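Local coordinates for bacillaene synthase dehydratase PksH (Bacillus subtilis, PDB 3HP0), which catalyses dehydration of the (S)-3-hydroxy-3-methylglutaryl group tethered to PksL to a 3-methylglutaconyl group during synthesis of the antibiotic bacillaene, at residues Y6-V11 and I36-Q41; Q14-Y19 and T50-V55; T98-T103 and L202-I207; I124-Q129 and V190-H195. All coordinates share one frame; numbering follows the deposited sequence.

Interaction 1: Y6-V11 and I36-Q41; sequences YQTIKV and IEECLQ
In this crotonase-fold enzyme the chain leading into the edge strand 9-14 is pinned to helix 34-48, the helix of the first beta-alpha-beta unit, by one buried carboxylate. E38 leaves the helix with CG anti to its carbonyl carbon (chi1 -76°) and runs out extended, so that its carboxylate arrives among the backbone N-H groups of residues 7-9. The N of Q7 meets E38 OE2 at 2.9 Å, coming from above the carboxylate plane. The N of T8 bonds E38 OE1 at 3.1 Å on the syn lone pair and is the straighter of the two. Weak bonds from T8 OG1 and I9 N also reach OE1, a multiple grip that fixes the carboxylate's rotation and would be expected to favour its ionised form. Two side chains pack on the acid stem: I9 slides past it in the opposite sense, its CD1 3.8 Å from E38 CB, and continues to V42 one turn further along the helix; beside it the Y6 ring lies obliquely against the stem, with Y6 CD2 3.5 Å from E38 CG. Extended Q41 comes tip to tip with Y6, its NE2 near the ring plane and making a weak 3.1 Å bond to Y6 OH.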
loop_
_atom_site.group_PDB
_atom_site.type_symbol
_atom_site.label_atom_id
_atom_site.label_comp_id
_atom_site.label_asym_id
_atom_site.label_seq_id
_atom_site.Cartn_x
_atom_site.Cartn_y
_atom_site.Cartn_z
ATOM N N TYR A 6 18.535 -3.809 7.164
ATOM C CA TYR A 6 17.492 -2.866 6.743
ATOM C C TYR A 6 17.464 -1.464 7.352
ATOM O O TYR A 6 17.570 -1.301 8.568
ATOM C CB TYR A 6 16.111 -3.513 6.934
ATOM C CG TYR A 6 16.045 -4.925 6.391
ATOM C CD1 TYR A 6 15.720 -6.002 7.223
ATOM C CD2 TYR A 6 16.374 -5.196 5.059
ATOM C CE1 TYR A 6 15.732 -7.319 6.745
ATOM C CE2 TYR A 6 16.386 -6.510 4.565
ATOM C CZ TYR A 6 16.067 -7.569 5.418
ATOM O OH TYR A 6 16.097 -8.873 4.967
ATOM N N GLN A 7 17.292 -0.461 6.490
ATOM C CA GLN A 7 17.216 0.938 6.908
ATOM C C GLN A 7 15.781 1.388 7.195
ATOM O O GLN A 7 15.571 2.329 7.956
ATOM C CB GLN A 7 17.773 1.868 5.822
ATOM C CG GLN A 7 19.266 2.119 5.817
ATOM C CD GLN A 7 19.593 3.500 5.249
ATOM O OE1 GLN A 7 18.992 3.937 4.264
ATOM N NE2 GLN A 7 20.551 4.189 5.868
ATOM N N THR A 8 14.794 0.731 6.593
ATOM C CA THR A 8 13.413 1.166 6.783
ATOM C C THR A 8 12.435 0.197 7.434
ATOM O O THR A 8 11.334 0.589 7.827
ATOM C CB THR A 8 12.800 1.597 5.441
ATOM O OG1 THR A 8 12.803 0.484 4.534
ATOM C CG2 THR A 8 13.606 2.741 4.830
ATOM N N ILE A 9 12.818 -1.066 7.553
ATOM C CA ILE A 9 11.918 -2.049 8.146
ATOM C C ILE A 9 12.563 -2.967 9.174
ATOM O O ILE A 9 13.779 -3.180 9.163
ATOM C CB ILE A 9 11.284 -2.952 7.064
ATOM C CG1 ILE A 9 12.384 -3.635 6.248
ATOM C CG2 ILE A 9 10.358 -2.133 6.184
ATOM C CD1 ILE A 9 11.881 -4.644 5.247
ATOM N N LYS A 10 11.727 -3.503 10.060
ATOM C CA LYS A 10 12.178 -4.440 11.078
ATOM C C LYS A 10 11.546 -5.780 10.722
ATOM O O LYS A 10 10.328 -5.934 10.780
ATOM C CB LYS A 10 11.692 -4.040 12.474
ATOM C CG LYS A 10 11.657 -2.557 12.783
ATOM C CD LYS A 10 11.216 -2.342 14.230
ATOM C CE LYS A 10 10.547 -0.985 14.438
ATOM N NZ LYS A 10 11.442 0.190 14.198
ATOM N N VAL A 11 12.361 -6.751 10.344
ATOM C CA VAL A 11 11.817 -8.054 10.003
ATOM C C VAL A 11 11.894 -8.973 11.219
ATOM O O VAL A 11 12.825 -8.891 12.024
ATOM C CB VAL A 11 12.571 -8.679 8.811
ATOM C CG1 VAL A 11 11.896 -9.983 8.381
ATOM C CG2 VAL A 11 12.591 -7.696 7.658
ATOM N N ILE A 36 11.310 -0.032 -0.764
ATOM C CA ILE A 36 10.782 -0.941 -1.779
ATOM C C ILE A 36 11.719 -2.118 -2.016
ATOM O O ILE A 36 11.283 -3.267 -2.141
ATOM C CB ILE A 36 10.578 -0.214 -3.116
ATOM C CG1 ILE A 36 9.515 0.870 -2.959
ATOM C CG2 ILE A 36 10.182 -1.208 -4.195
ATOM C CD1 ILE A 36 9.277 1.675 -4.216
ATOM N N GLU A 37 13.009 -1.817 -2.086
ATOM C CA GLU A 37 14.029 -2.829 -2.310
ATOM C C GLU A 37 14.107 -3.809 -1.137
ATOM O O GLU A 37 14.168 -5.021 -1.337
ATOM C CB GLU A 37 15.390 -2.152 -2.540
ATOM C CG GLU A 37 16.559 -3.112 -2.755
ATOM C CD GLU A 37 16.280 -4.163 -3.822
ATOM O OE1 GLU A 37 15.378 -5.005 -3.618
ATOM O OE2 GLU A 37 16.961 -4.150 -4.867
ATOM N N GLU A 38 14.099 -3.286 0.083
ATOM C CA GLU A 38 14.166 -4.129 1.271
ATOM C C GLU A 38 12.986 -5.097 1.362
ATOM O O GLU A 38 13.140 -6.230 1.813
ATOM C CB GLU A 38 14.219 -3.257 2.527
ATOM C CG GLU A 38 15.574 -2.615 2.763
ATOM C CD GLU A 38 15.546 -1.593 3.885
ATOM O OE1 GLU A 38 14.800 -1.806 4.866
ATOM O OE2 GLU A 38 16.278 -0.583 3.795
ATOM N N CYS A 39 11.812 -4.642 0.933
ATOM C CA CYS A 39 10.605 -5.464 0.955
ATOM C C CYS A 39 10.692 -6.578 -0.079
ATOM O O CYS A 39 10.413 -7.740 0.224
ATOM C CB CYS A 39 9.367 -4.609 0.676
ATOM S SG CYS A 39 8.888 -3.502 2.022
ATOM N N LEU A 40 11.075 -6.225 -1.299
ATOM C CA LEU A 40 11.201 -7.215 -2.361
ATOM C C LEU A 40 12.184 -8.286 -1.919
ATOM O O LEU A 40 12.029 -9.466 -2.228
ATOM C CB LEU A 40 11.696 -6.544 -3.637
ATOM C CG LEU A 40 10.698 -5.527 -4.185
ATOM C CD1 LEU A 40 11.329 -4.712 -5.298
ATOM C CD2 LEU A 40 9.469 -6.268 -4.682
ATOM N N GLN A 41 13.191 -7.848 -1.176
ATOM C CA GLN A 41 14.236 -8.713 -0.654
ATOM C C GLN A 41 13.697 -9.645 0.431
ATOM O O GLN A 41 14.075 -10.816 0.504
ATOM C CB GLN A 41 15.348 -7.842 -0.084
ATOM C CG GLN A 41 16.504 -8.604 0.497
ATOM C CD GLN A 41 17.466 -7.689 1.223
ATOM O OE1 GLN A 41 17.902 -6.669 0.682
ATOM N NE2 GLN A 41 17.805 -8.049 2.456
#

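Interaction 2: Q14-Y19 and T50-V55; sequences QASVCY and TVTVVV
The carbonyl oxygen of S16 is gripped by two backbone N-H groups, both lying in its carbonyl plane: T52 N at 2.8 Å and V53 N at 3.2 Å. The CA of V51 adds a CH...O contact to the same oxygen. Beyond this fork the strands settle into regular parallel pairing, V17 beside V53, C18 beside V54 and Y19 beside V55, their short axes 18° apart. C18 supplies the next two bonds, its N giving to V53 O at 2.8 Å and its O taking V55 N at 2.7 Å nearly along the C=O axis. On the face carrying V17, Y19, V53 and V55, V17 and V53 lie side by side, with V17 CG2 4.0 Å from V53 CB. The ring of Y19 leans obliquely on V55, bringing Y19 CD1 to 3.7 Å from V55 CB, and makes a cation-pi contact with R12. Helix 190-199 covers this face through L196, whereas C18 and V54 turn to C46 of helix 34-48. A type II' turn from Q14 to V17 delivers the first strand from its antiparallel neighbour 9-14. Strand 17-22, helix 34-48 and strand 53-57 thus form a parallel beta-alpha-beta crossover within the crotonase fold.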
loop_
_atom_site.group_PDB
_atom_site.type_symbol
_atom_site.label_atom_id
_atom_site.label_comp_id
_atom_site.label_asym_id
_atom_site.label_seq_id
_atom_site.Cartn_x
_atom_site.Cartn_y
_atom_site.Cartn_z
ATOM N N GLN A 14 8.441 -15.799 12.832
ATOM C CA GLN A 14 7.868 -16.525 13.965
ATOM C C GLN A 14 7.092 -17.706 13.424
ATOM O O GLN A 14 5.968 -17.572 12.961
ATOM C CB GLN A 14 6.956 -15.621 14.803
ATOM C CG GLN A 14 7.714 -14.556 15.608
ATOM C CD GLN A 14 6.859 -13.924 16.698
ATOM O OE1 GLN A 14 5.945 -14.561 17.237
ATOM N NE2 GLN A 14 7.164 -12.670 17.041
ATOM N N ALA A 15 7.724 -18.867 13.497
ATOM C CA ALA A 15 7.151 -20.091 12.993
ATOM C C ALA A 15 7.047 -19.916 11.487
ATOM O O ALA A 15 8.038 -19.628 10.825
ATOM C CB ALA A 15 5.762 -20.354 13.627
ATOM N N SER A 16 5.846 -20.034 10.954
ATOM C CA SER A 16 5.666 -19.906 9.536
ATOM C C SER A 16 5.164 -18.520 9.106
ATOM O O SER A 16 4.654 -18.353 8.001
ATOM C CB SER A 16 4.719 -21.015 9.102
ATOM O OG SER A 16 3.713 -21.183 10.088
ATOM N N VAL A 17 5.335 -17.531 9.981
ATOM C CA VAL A 17 4.902 -16.162 9.719
ATOM C C VAL A 17 6.050 -15.149 9.677
ATOM O O VAL A 17 6.997 -15.246 10.448
ATOM C CB VAL A 17 3.923 -15.679 10.800
ATOM C CG1 VAL A 17 3.535 -14.228 10.531
ATOM C CG2 VAL A 17 2.714 -16.568 10.846
ATOM N N CYS A 18 5.947 -14.164 8.795
ATOM C CA CYS A 18 6.975 -13.146 8.707
ATOM C C CYS A 18 6.379 -11.761 8.941
ATOM O O CYS A 18 5.426 -11.367 8.269
ATOM C CB CYS A 18 7.660 -13.163 7.347
ATOM S SG CYS A 18 8.787 -11.771 7.174
ATOM N N TYR A 19 6.941 -11.028 9.899
ATOM C CA TYR A 19 6.459 -9.695 10.223
ATOM C C TYR A 19 7.388 -8.629 9.669
ATOM O O TYR A 19 8.578 -8.584 9.990
ATOM C CB TYR A 19 6.340 -9.513 11.742
ATOM C CG TYR A 19 5.302 -10.399 12.404
ATOM C CD1 TYR A 19 3.995 -9.958 12.605
ATOM C CD2 TYR A 19 5.630 -11.686 12.808
ATOM C CE1 TYR A 19 3.040 -10.787 13.194
ATOM C CE2 TYR A 19 4.695 -12.519 13.394
ATOM C CZ TYR A 19 3.404 -12.075 13.586
ATOM O OH TYR A 19 2.489 -12.933 14.165
ATOM N N THR A 50 10.016 -21.722 4.516
ATOM C CA THR A 50 8.882 -22.425 5.088
ATOM C C THR A 50 7.725 -21.493 5.502
ATOM O O THR A 50 6.715 -21.940 6.043
ATOM C CB THR A 50 9.335 -23.314 6.309
ATOM O OG1 THR A 50 8.181 -23.732 7.056
ATOM C CG2 THR A 50 10.337 -22.571 7.222
ATOM N N VAL A 51 7.846 -20.204 5.221
ATOM C CA VAL A 51 6.799 -19.271 5.609
ATOM C C VAL A 51 5.545 -19.321 4.725
ATOM O O VAL A 51 5.627 -19.490 3.498
ATOM C CB VAL A 51 7.347 -17.835 5.645
ATOM C CG1 VAL A 51 8.811 -17.856 5.254
ATOM C CG2 VAL A 51 6.523 -16.898 4.745
ATOM N N THR A 52 4.385 -19.165 5.362
ATOM C CA THR A 52 3.110 -19.188 4.651
ATOM C C THR A 52 2.332 -17.894 4.817
ATOM O O THR A 52 1.341 -17.675 4.119
ATOM C CB THR A 52 2.194 -20.323 5.153
ATOM O OG1 THR A 52 1.861 -20.097 6.531
ATOM C CG2 THR A 52 2.878 -21.651 5.014
ATOM N N VAL A 53 2.760 -17.046 5.748
ATOM C CA VAL A 53 2.057 -15.787 5.962
ATOM C C VAL A 53 3.017 -14.630 6.159
ATOM O O VAL A 53 4.030 -14.775 6.826
ATOM C CB VAL A 53 1.108 -15.839 7.211
ATOM C CG1 VAL A 53 0.349 -14.515 7.355
ATOM C CG2 VAL A 53 0.120 -16.987 7.086
ATOM N N VAL A 54 2.689 -13.480 5.569
ATOM C CA VAL A 54 3.502 -12.278 5.715
ATOM C C VAL A 54 2.598 -11.178 6.261
ATOM O O VAL A 54 1.557 -10.873 5.667
ATOM C CB VAL A 54 4.083 -11.797 4.371
ATOM C CG1 VAL A 54 4.938 -10.560 4.601
ATOM C CG2 VAL A 54 4.899 -12.909 3.704
ATOM N N VAL A 55 2.990 -10.590 7.389
ATOM C CA VAL A 55 2.212 -9.522 8.008
ATOM C C VAL A 55 2.939 -8.186 7.877
ATOM O O VAL A 55 4.151 -8.104 8.067
ATOM C CB VAL A 55 1.957 -9.806 9.509
ATOM C CG1 VAL A 55 1.214 -8.643 10.137
ATOM C CG2 VAL A 55 1.158 -11.099 9.669
#

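Interaction 3: T98-T103 and L202-I207; sequences TGPYVT and LNKKGI
A lysine ammonium, K204 NZ, is spent on backbone carbonyls: it bonds P100 O at 3.0 Å, nearly along the C=O axis, and also the O atoms of V51 and C46. Three oxygens from the connection between helix 87-98 and strand 102-107, the turn before strand 53-57 and the end part of helix 34-48 therefore converge on one charge, which they would be expected to stabilise. K204 reaches them with CG anti to its backbone N (chi1 -162°), an extended stem and a bend at chi4 (68°) that swings NZ inward. The same nitrogen lies at the edge of the Y101 ring, 4.3 Å from Y101 CD2. P100 sits at the centre of an inverse gamma turn, and the Y101 ring folds back so that one face rests on the carbonyl carbon of G99. The second element is apolar. I207, one turn beyond K204 on the helix, points into the contact with CG2 anti to its backbone N; it crosses V102 at about a right angle, its CG2 3.6 Å from V102 CG2 and 3.9 Å from the carbonyl carbon of Y101. The helix start is set by N203, whose OD1 accepts from G206 N at 2.7 Å, the donor standing above the carbonyl plane. N203 is thus an N-cap residue, and the capped first turn of helix 204-217 presents K204 to the connection before strand 102-107 and I207 to the first residue of that strand, a helix-on-sheet packing in the crotonase fold.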
loop_
_atom_site.group_PDB
_atom_site.type_symbol
_atom_site.label_atom_id
_atom_site.label_comp_id
_atom_site.label_asym_id
_atom_site.label_seq_id
_atom_site.Cartn_x
_atom_site.Cartn_y
_atom_site.Cartn_z
ATOM N N THR A 98 0.389 -11.902 -5.440
ATOM C CA THR A 98 0.755 -13.092 -6.189
ATOM C C THR A 98 1.658 -14.133 -5.531
ATOM O O THR A 98 1.610 -15.302 -5.887
ATOM C CB THR A 98 1.414 -12.667 -7.530
ATOM O OG1 THR A 98 0.519 -11.809 -8.250
ATOM C CG2 THR A 98 1.693 -13.879 -8.395
ATOM N N GLY A 99 2.476 -13.710 -4.583
ATOM C CA GLY A 99 3.399 -14.629 -3.949
ATOM C C GLY A 99 2.832 -15.857 -3.261
ATOM O O GLY A 99 1.660 -15.893 -2.886
ATOM N N PRO A 100 3.672 -16.887 -3.067
ATOM C CA PRO A 100 3.264 -18.135 -2.417
ATOM C C PRO A 100 3.153 -17.955 -0.901
ATOM O O PRO A 100 3.909 -18.544 -0.126
ATOM C CB PRO A 100 4.373 -19.100 -2.814
ATOM C CG PRO A 100 5.591 -18.216 -2.746
ATOM C CD PRO A 100 5.110 -16.917 -3.410
ATOM N N TYR A 101 2.199 -17.123 -0.499
ATOM C CA TYR A 101 1.921 -16.844 0.905
ATOM C C TYR A 101 0.751 -15.882 0.995
ATOM O O TYR A 101 0.477 -15.136 0.065
ATOM C CB TYR A 101 3.141 -16.241 1.609
ATOM C CG TYR A 101 3.928 -15.290 0.745
ATOM C CD1 TYR A 101 3.344 -14.117 0.256
ATOM C CD2 TYR A 101 5.241 -15.584 0.370
ATOM C CE1 TYR A 101 4.036 -13.265 -0.585
ATOM C CE2 TYR A 101 5.949 -14.733 -0.477
ATOM C CZ TYR A 101 5.335 -13.573 -0.955
ATOM O OH TYR A 101 6.001 -12.749 -1.834
ATOM N N VAL A 102 0.052 -15.931 2.119
ATOM C CA VAL A 102 -1.080 -15.063 2.354
ATOM C C VAL A 102 -0.535 -13.792 2.978
ATOM O O VAL A 102 0.131 -13.845 4.018
ATOM C CB VAL A 102 -2.089 -15.759 3.293
ATOM C CG1 VAL A 102 -3.167 -14.788 3.742
ATOM C CG2 VAL A 102 -2.712 -16.958 2.556
ATOM N N THR A 103 -0.773 -12.653 2.325
ATOM C CA THR A 103 -0.284 -11.391 2.854
ATOM C C THR A 103 -1.396 -10.694 3.618
ATOM O O THR A 103 -2.561 -10.766 3.233
ATOM C CB THR A 103 0.282 -10.481 1.734
ATOM O OG1 THR A 103 -0.744 -10.170 0.790
ATOM C CG2 THR A 103 1.429 -11.197 1.013
ATOM N N LEU A 202 -3.288 -24.218 6.654
ATOM C CA LEU A 202 -3.144 -24.204 5.207
ATOM C C LEU A 202 -1.667 -24.515 4.986
ATOM O O LEU A 202 -0.846 -24.280 5.879
ATOM C CB LEU A 202 -3.473 -22.816 4.626
ATOM C CG LEU A 202 -4.848 -22.183 4.914
ATOM C CD1 LEU A 202 -4.954 -20.878 4.098
ATOM C CD2 LEU A 202 -5.973 -23.154 4.571
ATOM N N ASN A 203 -1.329 -25.061 3.826
ATOM C CA ASN A 203 0.063 -25.350 3.531
ATOM C C ASN A 203 0.488 -24.424 2.375
ATOM O O ASN A 203 -0.348 -24.007 1.559
ATOM C CB ASN A 203 0.231 -26.828 3.152
ATOM C CG ASN A 203 -0.301 -27.140 1.772
ATOM O OD1 ASN A 203 0.293 -26.748 0.772
ATOM N ND2 ASN A 203 -1.426 -27.841 1.705
ATOM N N LYS A 204 1.778 -24.101 2.314
ATOM C CA LYS A 204 2.312 -23.216 1.282
ATOM C C LYS A 204 1.886 -23.603 -0.133
ATOM O O LYS A 204 1.503 -22.745 -0.931
ATOM C CB LYS A 204 3.837 -23.185 1.367
ATOM C CG LYS A 204 4.498 -22.003 0.672
ATOM C CD LYS A 204 6.003 -22.069 0.863
ATOM C CE LYS A 204 6.710 -20.825 0.352
ATOM N NZ LYS A 204 6.404 -19.618 1.158
ATOM N N LYS A 205 1.953 -24.897 -0.430
ATOM C CA LYS A 205 1.595 -25.437 -1.738
ATOM C C LYS A 205 0.161 -25.136 -2.185
ATOM O O LYS A 205 -0.069 -24.762 -3.334
ATOM C CB LYS A 205 1.832 -26.950 -1.739
ATOM C CG LYS A 205 1.474 -27.665 -3.039
ATOM C CD LYS A 205 1.652 -29.183 -2.886
ATOM C CE LYS A 205 1.445 -29.907 -4.202
ATOM N NZ LYS A 205 1.959 -31.308 -4.123
ATOM N N GLY A 206 -0.803 -25.314 -1.289
ATOM C CA GLY A 206 -2.181 -25.041 -1.642
ATOM C C GLY A 206 -2.402 -23.550 -1.820
ATOM O O GLY A 206 -3.114 -23.120 -2.726
ATOM N N ILE A 207 -1.768 -22.759 -0.964
ATOM C CA ILE A 207 -1.896 -21.316 -1.024
ATOM C C ILE A 207 -1.338 -20.790 -2.331
ATOM O O ILE A 207 -1.989 -19.999 -3.023
ATOM C CB ILE A 207 -1.140 -20.636 0.140
ATOM C CG1 ILE A 207 -1.720 -21.087 1.487
ATOM C CG2 ILE A 207 -1.232 -19.110 0.007
ATOM C CD1 ILE A 207 -0.963 -20.530 2.687
#

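Interaction 4: I124-Q129 and V190-H195; sequences IAIADQ and VLLRKH
Strand 124-127 and the first turns of helix 190-199 run roughly antiparallel, 153° between their directions, with axes 9.1 Å apart at closest. The contact is mainly apolar and centres on I126, which points at the helix with CG1 in the crowded position between backbone N and carbonyl carbon (chi1 69°). The I126 side chain crosses that of L192 at about a right angle, bringing I126 CD1 to 3.6 Å from L192 CB. The other branch, CG2, stands over one face of the H195 imidazole, above the ring centre and 4.3 Å from H195 CE1. I124 CG2 approaches the same ring obliquely. H195 is held in position by its own helix: ND1 gives a nearly straight 2.7 Å bond to L191 O, four residues back, close to the ring plane, which fixes the ring's rotation and puts the proton on ND1. L191 closes the other end more loosely, its CD2 4.1 Å from A127 O. Along its edge the strand pairs with strand 102-107 through the main chains of I124 and I126, while D128 forms a salt bridge with R108. A helix laid over the last parallel strand of the sheet in this way is alpha/beta layer packing, seen here at the edge of the crotonase core.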
loop_
_atom_site.group_PDB
_atom_site.type_symbol
_atom_site.label_atom_id
_atom_site.label_comp_id
_atom_site.label_asym_id
_atom_site.label_seq_id
_atom_site.Cartn_x
_atom_site.Cartn_y
_atom_site.Cartn_z
ATOM N N ILE A 124 -5.322 -9.972 2.718
ATOM C CA ILE A 124 -6.206 -9.701 3.842
ATOM C C ILE A 124 -5.784 -8.448 4.595
ATOM O O ILE A 124 -4.615 -8.293 4.969
ATOM C CB ILE A 124 -6.203 -10.872 4.837
ATOM C CG1 ILE A 124 -6.708 -12.131 4.132
ATOM C CG2 ILE A 124 -7.038 -10.516 6.080
ATOM C CD1 ILE A 124 -6.773 -13.337 5.020
ATOM N N ALA A 125 -6.744 -7.565 4.836
ATOM C CA ALA A 125 -6.462 -6.324 5.541
ATOM C C ALA A 125 -7.341 -6.196 6.781
ATOM O O ALA A 125 -8.565 -6.207 6.683
ATOM C CB ALA A 125 -6.683 -5.132 4.610
ATOM N N ILE A 126 -6.705 -6.077 7.941
ATOM C CA ILE A 126 -7.439 -5.935 9.198
ATOM C C ILE A 126 -7.103 -4.606 9.883
ATOM O O ILE A 126 -6.040 -4.028 9.670
ATOM C CB ILE A 126 -7.106 -7.085 10.170
ATOM C CG1 ILE A 126 -5.668 -6.958 10.650
ATOM C CG2 ILE A 126 -7.276 -8.423 9.473
ATOM C CD1 ILE A 126 -5.285 -8.006 11.641
ATOM N N ALA A 127 -8.006 -4.119 10.717
ATOM C CA ALA A 127 -7.741 -2.858 11.389
ATOM C C ALA A 127 -8.478 -2.742 12.716
ATOM O O ALA A 127 -9.190 -3.663 13.124
ATOM C CB ALA A 127 -8.133 -1.701 10.464
ATOM N N ASP A 128 -8.279 -1.609 13.389
ATOM C CA ASP A 128 -8.960 -1.319 14.645
ATOM C C ASP A 128 -9.817 -0.072 14.425
ATOM O O ASP A 128 -9.829 0.483 13.328
ATOM C CB ASP A 128 -7.965 -1.091 15.790
ATOM C CG ASP A 128 -7.061 0.105 15.563
ATOM O OD1 ASP A 128 -7.522 1.112 14.986
ATOM O OD2 ASP A 128 -5.886 0.043 15.985
ATOM N N GLN A 129 -10.526 0.355 15.466
ATOM C CA GLN A 129 -11.414 1.524 15.422
ATOM C C GLN A 129 -10.739 2.795 14.910
ATOM O O GLN A 129 -11.384 3.690 14.367
ATOM C CB GLN A 129 -11.940 1.829 16.826
ATOM C CG GLN A 129 -12.233 0.628 17.677
ATOM C CD GLN A 129 -13.587 0.034 17.384
ATOM O OE1 GLN A 129 -14.595 0.743 17.383
ATOM N NE2 GLN A 129 -13.626 -1.273 17.147
ATOM N N VAL A 190 -5.540 -9.341 18.739
ATOM C CA VAL A 190 -6.295 -10.519 19.082
ATOM C C VAL A 190 -6.945 -10.968 17.784
ATOM O O VAL A 190 -6.989 -12.149 17.463
ATOM C CB VAL A 190 -7.403 -10.197 20.106
ATOM C CG1 VAL A 190 -8.268 -11.438 20.323
ATOM C CG2 VAL A 190 -6.786 -9.699 21.420
ATOM N N LEU A 191 -7.451 -9.987 17.049
ATOM C CA LEU A 191 -8.112 -10.221 15.776
ATOM C C LEU A 191 -7.105 -10.815 14.788
ATOM O O LEU A 191 -7.424 -11.733 14.026
ATOM C CB LEU A 191 -8.684 -8.909 15.235
ATOM C CG LEU A 191 -9.471 -9.034 13.933
ATOM C CD1 LEU A 191 -10.586 -10.041 14.131
ATOM C CD2 LEU A 191 -10.022 -7.670 13.512
ATOM N N LEU A 192 -5.882 -10.297 14.815
ATOM C CA LEU A 192 -4.836 -10.796 13.940
ATOM C C LEU A 192 -4.553 -12.252 14.296
ATOM O O LEU A 192 -4.550 -13.113 13.424
ATOM C CB LEU A 192 -3.567 -9.943 14.087
ATOM C CG LEU A 192 -2.300 -10.465 13.394
ATOM C CD1 LEU A 192 -2.574 -10.750 11.923
ATOM C CD2 LEU A 192 -1.194 -9.436 13.532
ATOM N N ARG A 193 -4.333 -12.525 15.580
ATOM C CA ARG A 193 -4.061 -13.884 16.027
ATOM C C ARG A 193 -5.148 -14.881 15.645
ATOM O O ARG A 193 -4.844 -16.037 15.358
ATOM C CB ARG A 193 -3.837 -13.925 17.542
ATOM C CG ARG A 193 -2.446 -13.476 17.981
ATOM C CD ARG A 193 -2.190 -13.816 19.454
ATOM N NE ARG A 193 -3.026 -13.030 20.358
ATOM C CZ ARG A 193 -2.792 -11.763 20.690
ATOM N NH1 ARG A 193 -1.732 -11.128 20.197
ATOM N NH2 ARG A 193 -3.627 -11.125 21.506
ATOM N N LYS A 194 -6.408 -14.459 15.639
ATOM C CA LYS A 194 -7.483 -15.376 15.267
ATOM C C LYS A 194 -7.370 -15.735 13.785
ATOM O O LYS A 194 -7.791 -16.816 13.357
ATOM C CB LYS A 194 -8.848 -14.752 15.546
ATOM C CG LYS A 194 -9.081 -14.433 17.018
ATOM C CD LYS A 194 -10.516 -13.972 17.271
ATOM C CE LYS A 194 -10.764 -13.715 18.753
ATOM N NZ LYS A 194 -12.138 -13.188 19.000
ATOM N N HIS A 195 -6.801 -14.813 13.010
ATOM C CA HIS A 195 -6.603 -15.025 11.587
ATOM C C HIS A 195 -5.391 -15.935 11.373
ATOM O O HIS A 195 -5.472 -16.920 10.637
ATOM C CB HIS A 195 -6.402 -13.685 10.864
ATOM C CG HIS A 195 -7.680 -12.962 10.566
ATOM N ND1 HIS A 195 -8.410 -12.299 11.532
ATOM C CD2 HIS A 195 -8.391 -12.849 9.418
ATOM C CE1 HIS A 195 -9.514 -11.815 10.994
ATOM N NE2 HIS A 195 -9.528 -12.135 9.712
#

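In the fold
From the N terminus, interaction 1 joins the entry to strand 9-14 with helix 34-48. Interaction 2 opens before that loop has closed and pairs strand 17-22 with strand 53-57, so the two cross; they touch where V11 packs on C18. Interaction 3 follows in series, bringing helix 204-217 back across 98 residues to the start of strand 102-107, beside strand 53-57, where T52 O meets V102 N. Interaction 4 falls within that long excursion, setting helix 190-199 on strand 124-127, which pairs with strand 102-107 through T103 O and I124 N. Together the four contacts span all five strands of the mixed sheet and fasten three helices to it.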